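Local coordinates for organic hydroperoxide resistance protein (Deinococcus radiodurans, PDB 1USP) that probably detoxifies organic hydroperoxides by reducing them to the corresponding alcohols with a reactive thiol pair, at residues Val83-Ala88 / Phe92-Glu97. Sequence-based numbering, arbitrary orientation.
Sequences VGLQKA and FALDVE
The ring of Phe92 touches two side chains of the facing strand, Leu85 at CD2 and Lys87 at CE2 and CZ. Phe92 CG stands anti to its own carbonyl carbon (chi1 -70°), which lays the ring alongside the Lys87 chain, both pointing the same way. The long, flexible lysine bends at its last two torsions, bringing NZ to 3.2 Å from Phe92 CZ, while its CG and CE pass beside CE2. Leu85 crosses the ring at a slant, with CG 3.9 Å from Phe92 CD2, and a branched aliphatic end suits this spot because both methyls also reach CD2. Further along the same face, Val83 CG1 meets Leu94 CD2 at 4.1 Å. These residues belong to an antiparallel beta hairpin, strands 78-88 and 91-101, whose compact apolar residues Val83 and Val96 pack on helix 46-68 of the OsmC-like fold. Gly84, with no side chain, sits opposite Asp95 in a hydrogen-bonded pair, Gly84 N to Asp95 O being 2.8 Å, and Gln86 pairs likewise with Ala93. On their face the Gln86 side chain, extended beyond CG, crosses Asp95 obliquely, NE2 lying 3.5 Å from Asp95 CB, with amide and carboxylate planes 17° apart. Polar ends suit this face: Asp95 OD1 makes a salt bridge with Arg134, whereas OD2 and Gln86 NE2 each hydrogen-bond a polar side chain of the neighbouring subunit, with which Val83-Leu85 continue the sheet.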
loop_
_atom_site.group_PDB
_atom_site.type_symbol
_atom_site.label_atom_id
_atom_site.label_comp_id
_atom_site.label_asym_id
_atom_site.label_seq_id
_atom_site.Cartn_x
_atom_site.Cartn_y
_atom_site.Cartn_z
ATOM N N VAL A 83 1.819 10.103 -2.602
ATOM C CA VAL A 83 2.929 9.173 -2.542
ATOM C C VAL A 83 3.747 9.297 -3.825
ATOM O O VAL A 83 3.258 8.973 -4.912
ATOM C CB VAL A 83 2.435 7.733 -2.404
ATOM C CG1 VAL A 83 3.603 6.768 -2.328
ATOM C CG2 VAL A 83 1.546 7.602 -1.178
ATOM N N GLY A 84 4.980 9.768 -3.684
ATOM C CA GLY A 84 5.889 9.959 -4.802
ATOM C C GLY A 84 6.988 8.922 -4.810
ATOM O O GLY A 84 7.458 8.487 -3.755
ATOM N N LEU A 85 7.366 8.495 -6.004
ATOM C CA LEU A 85 8.488 7.599 -6.201
ATOM C C LEU A 85 9.725 8.437 -6.482
ATOM O O LEU A 85 9.720 9.286 -7.372
ATOM C CB LEU A 85 8.221 6.655 -7.374
ATOM C CG LEU A 85 9.267 5.562 -7.582
ATOM C CD1 LEU A 85 9.250 4.582 -6.412
ATOM C CD2 LEU A 85 9.049 4.848 -8.897
ATOM N N GLN A 86 10.775 8.191 -5.716
ATOM C CA GLN A 86 12.041 8.884 -5.878
ATOM C C GLN A 86 13.116 7.849 -6.184
ATOM O O GLN A 86 13.090 6.747 -5.646
ATOM C CB GLN A 86 12.386 9.660 -4.600
ATOM C CG GLN A 86 11.487 10.858 -4.329
ATOM C CD GLN A 86 11.964 11.719 -3.156
ATOM O OE1 GLN A 86 12.951 11.391 -2.500
ATOM N NE2 GLN A 86 11.250 12.812 -2.886
ATOM N N LYS A 87 14.037 8.186 -7.079
ATOM C CA LYS A 87 15.189 7.335 -7.352
ATOM C C LYS A 87 16.254 7.654 -6.306
ATOM O O LYS A 87 16.499 8.819 -5.991
ATOM C CB LYS A 87 15.739 7.559 -8.769
ATOM C CG LYS A 87 14.879 6.958 -9.887
ATOM C CD LYS A 87 15.715 6.534 -11.112
ATOM C CE LYS A 87 15.210 5.237 -11.762
ATOM N NZ LYS A 87 15.982 4.013 -11.340
ATOM N N ALA A 88 16.874 6.606 -5.778
ATOM C CA ALA A 88 17.858 6.718 -4.706
ATOM C C ALA A 88 19.030 5.796 -5.040
ATOM O O ALA A 88 19.202 4.744 -4.419
ATOM C CB ALA A 88 17.222 6.327 -3.362
ATOM N N PHE A 92 15.004 2.651 -4.750
ATOM C CA PHE A 92 13.898 3.575 -4.852
ATOM C C PHE A 92 13.424 3.891 -3.438
ATOM O O PHE A 92 13.664 3.111 -2.495
ATOM C CB PHE A 92 12.756 2.954 -5.665
ATOM C CG PHE A 92 13.056 2.799 -7.125
ATOM C CD1 PHE A 92 13.664 1.639 -7.606
ATOM C CD2 PHE A 92 12.727 3.811 -8.024
ATOM C CE1 PHE A 92 13.943 1.485 -8.974
ATOM C CE2 PHE A 92 12.996 3.671 -9.392
ATOM C CZ PHE A 92 13.615 2.503 -9.868
ATOM N N ALA A 93 12.762 5.034 -3.291
ATOM C CA ALA A 93 12.183 5.441 -2.010
ATOM C C ALA A 93 10.838 6.132 -2.202
ATOM O O ALA A 93 10.597 6.752 -3.228
ATOM C CB ALA A 93 13.116 6.366 -1.274
ATOM N N LEU A 94 9.987 6.038 -1.188
ATOM C CA LEU A 94 8.685 6.685 -1.192
ATOM C C LEU A 94 8.748 8.013 -0.460
ATOM O O LEU A 94 9.374 8.137 0.594
ATOM C CB LEU A 94 7.629 5.787 -0.532
ATOM C CG LEU A 94 7.406 4.443 -1.234
ATOM C CD1 LEU A 94 6.330 3.659 -0.520
ATOM C CD2 LEU A 94 7.044 4.599 -2.713
ATOM N N ASP A 95 8.069 8.990 -1.033
ATOM C CA ASP A 95 7.898 10.296 -0.456
ATOM C C ASP A 95 6.405 10.419 -0.133
ATOM O O ASP A 95 5.562 10.180 -0.990
ATOM C CB ASP A 95 8.388 11.324 -1.478
ATOM C CG ASP A 95 8.067 12.741 -1.104
ATOM O OD1 ASP A 95 8.616 13.244 -0.101
ATOM O OD2 ASP A 95 7.307 13.441 -1.804
ATOM N N VAL A 96 6.061 10.743 1.106
ATOM C CA VAL A 96 4.666 10.696 1.535
ATOM C C VAL A 96 4.192 11.954 2.259
ATOM O O VAL A 96 4.826 12.408 3.201
ATOM C CB VAL A 96 4.426 9.499 2.483
ATOM C CG1 VAL A 96 2.975 9.494 3.013
ATOM C CG2 VAL A 96 4.736 8.191 1.771
ATOM N N GLU A 97 3.063 12.499 1.843
ATOM C CA GLU A 97 2.377 13.483 2.680
ATOM C C GLU A 97 0.931 13.135 2.865
ATOM O O GLU A 97 0.291 12.559 1.981
ATOM C CB GLU A 97 2.585 14.915 2.202
ATOM C CG GLU A 97 2.022 15.305 0.871
ATOM C CD GLU A 97 2.290 16.778 0.562
ATOM O OE1 GLU A 97 1.374 17.478 0.122
ATOM O OE2 GLU A 97 3.430 17.243 0.758
#